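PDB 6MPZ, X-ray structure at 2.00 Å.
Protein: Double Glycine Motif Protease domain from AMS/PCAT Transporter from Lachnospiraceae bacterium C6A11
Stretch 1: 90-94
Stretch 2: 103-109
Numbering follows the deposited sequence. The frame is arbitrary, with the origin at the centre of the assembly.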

# COMPACT_ATOMS: atom_id res chain seq x y z
N THR A 90 1.94 -0.38 10.52
CA THR A 90 0.62 -0.88 10.81
C THR A 90 0.05 -1.41 9.51
O THR A 90 0.47 -0.96 8.43
N PHE A 91 -0.88 -2.36 9.62
CA PHE A 91 -1.33 -3.17 8.49
C PHE A 91 -2.84 -3.15 8.32
O PHE A 91 -3.57 -3.10 9.30
N PRO A 92 -3.33 -3.13 7.07
CA PRO A 92 -2.50 -3.14 5.85
C PRO A 92 -1.89 -1.76 5.57
O PRO A 92 -2.38 -0.73 6.08
N CYS A 93 -0.83 -1.75 4.80
CA CYS A 93 -0.18 -0.52 4.33
C CYS A 93 0.26 -0.81 2.89
O CYS A 93 0.36 -2.01 2.48
N ILE A 94 0.56 0.24 2.14
CA ILE A 94 1.02 0.07 0.76
C ILE A 94 2.50 0.38 0.75
O ILE A 94 2.93 1.37 1.36
N VAL A 103 2.66 -2.94 -3.86
CA VAL A 103 2.01 -4.09 -3.31
C VAL A 103 1.40 -3.72 -1.95
O VAL A 103 1.74 -2.68 -1.37
N VAL A 104 0.49 -4.58 -1.46
CA VAL A 104 -0.12 -4.39 -0.13
C VAL A 104 0.54 -5.28 0.90
O VAL A 104 0.53 -6.50 0.73
N LEU A 105 1.10 -4.67 1.96
CA LEU A 105 1.74 -5.42 3.05
C LEU A 105 0.72 -5.69 4.16
O LEU A 105 0.13 -4.72 4.76
N LYS A 106 0.50 -6.99 4.42
CA LYS A 106 -0.45 -7.45 5.41
C LYS A 106 0.18 -7.67 6.78
O LYS A 106 -0.52 -7.56 7.78
N GLY A 107 1.50 -7.94 6.79
CA GLY A 107 2.31 -8.07 8.00
C GLY A 107 3.43 -9.06 7.82
O GLY A 107 3.73 -9.46 6.69
N PHE A 108 3.98 -9.50 8.95
CA PHE A 108 5.14 -10.41 9.02
C PHE A 108 4.82 -11.57 9.97
O PHE A 108 4.05 -11.40 10.94
N LYS A 109 5.34 -12.75 9.65
CA LYS A 109 5.37 -13.85 10.61
C LYS A 109 6.57 -14.73 10.29
O LYS A 109 6.80 -15.09 9.14

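The backbone sets the frame for the side chains. Cys93 and Leu105 form an antiparallel hydrogen-bonded pair: Cys93 N donates to Leu105 O at 3.1 Å (N-H...O angle 156°), and Leu105 N donates to Cys93 O at 2.8 Å (155°). Ile94 and Val104 follow as the non-hydrogen-bonded pair, their CA atoms 4.7 Å apart. Because strand residues alternate, Cys93 and Leu105 project from one face of the sheet, Ile94 and Val104 from the other.

On the Cys93 face, chi1 of 59° (p) brings Cys93 SG to 3.7 Å from Leu105 CB, an apolar contact beside the paired backbone. Leu105 has chi1 at 180° (t) and chi2 at 54° (p), a common leucine combination, and its CD2 lies 3.9 Å from Phe91 CE1. Leu105 thus touches both Cys93 and Phe91 with its side chain.

Phe91 loses the most surface to the other stretch, 79 of the 382 Å² buried in total. Its CA-to-CB bond points toward stretch 2, and chi1 of -44° (m) with chi2 of -73° lays the ring against Gly107. Gly107 CA sits 3.8 Å from the ring centroid and only 6° off the ring normal, the geometry of a CH-pi contact over the face. Leu105 O approaches the ring edge, 3.7 Å from Phe91 CD1, while Phe91 CB comes within 3.1 Å of Lys106 O. An ideal CB on Gly107 would lie 3.7 Å from Phe91 CD2, a contact distance; the requirement for glycine comes from phi/psi of 148/-163°, where a CB would be jammed against the preceding carbonyl oxygen.

Phe108 has a sideways CA-to-CB bond, yet chi1 of -61° (m) and chi2 of -83° bring its ring end nearer, with CE2 4.0 Å from Phe91 CZ.

Pro92 follows a cis peptide bond and has a C-gamma endo pucker. Its CB contacts Val104 CG1 at 3.9 Å, with Val104 at chi1 180° (t), while its CA makes a CA-H...O contact with Leu105 O at 3.3 Å. The same oxygen also accepts the hydrogen bond from Cys93 N. Ile94, with chi1 -65° (m) and chi2 173° (t), makes its closest approach through the backbone, CA to Val103 O at 3.6 Å.

No side-chain hydrogen bond or salt bridge crosses between the stretches. The CA-to-CB bonds of Val103 and Lys106 point away from stretch 1; Lys106 has chi angles m, t, m, t, and its NZ is hydrogen-bonded elsewhere in the structure. The side chains meet one another through apolar contacts, Phe91 also lies against backbone carbonyl oxygens, and both hydrogen bonds between the stretches are backbone to backbone.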

# COMPACT_ATOMS: atom_id res chain seq x y z
CB THR A 90 -0.26 0.23 11.38
OG1 THR A 90 -0.60 1.18 10.35
CG2 THR A 90 0.49 0.92 12.49
CB PHE A 91 -0.77 -4.59 8.60
CG PHE A 91 0.68 -4.61 8.99
CD1 PHE A 91 1.64 -4.24 8.08
CD2 PHE A 91 1.08 -4.93 10.30
CE1 PHE A 91 3.00 -4.21 8.44
CE2 PHE A 91 2.43 -4.89 10.67
CZ PHE A 91 3.40 -4.54 9.73
CB PRO A 92 -3.53 -3.49 4.77
CG PRO A 92 -4.76 -2.79 5.25
CD PRO A 92 -4.76 -2.97 6.74
CB CYS A 93 1.06 -0.13 5.19
SG CYS A 93 2.39 -1.39 5.29
CB ILE A 94 0.24 1.01 -0.23
CG1 ILE A 94 -1.26 0.62 -0.29
CG2 ILE A 94 0.83 0.90 -1.62
CD1 ILE A 94 -2.17 1.55 -1.09
CB VAL A 103 2.96 -5.27 -3.20
CG1 VAL A 103 3.56 -5.60 -4.56
CG2 VAL A 103 4.06 -5.01 -2.14
CB VAL A 104 -1.62 -4.70 -0.12
CG1 VAL A 104 -2.18 -4.49 1.30
CG2 VAL A 104 -2.32 -3.80 -1.10
CB LEU A 105 2.96 -4.68 3.61
CG LEU A 105 3.79 -5.30 4.76
CD1 LEU A 105 4.25 -6.71 4.43
CD2 LEU A 105 5.01 -4.48 5.10
CB LYS A 106 -1.11 -8.74 4.97
CG LYS A 106 -1.93 -8.59 3.69
CD LYS A 106 -2.59 -9.89 3.31
CE LYS A 106 -1.54 -10.83 2.74
NZ LYS A 106 -2.11 -12.11 2.34
CB PHE A 108 6.34 -9.66 9.56
CG PHE A 108 6.77 -8.49 8.69
CD1 PHE A 108 7.59 -8.68 7.57
CD2 PHE A 108 6.37 -7.19 9.00
CE1 PHE A 108 7.96 -7.62 6.77
CE2 PHE A 108 6.75 -6.11 8.19
CZ PHE A 108 7.55 -6.33 7.09
CB LYS A 109 4.09 -14.68 10.56
CG LYS A 109 3.96 -15.77 11.62
CD LYS A 109 2.93 -16.83 11.19
CE LYS A 109 2.00 -17.18 12.33
NZ LYS A 109 1.36 -16.01 13.05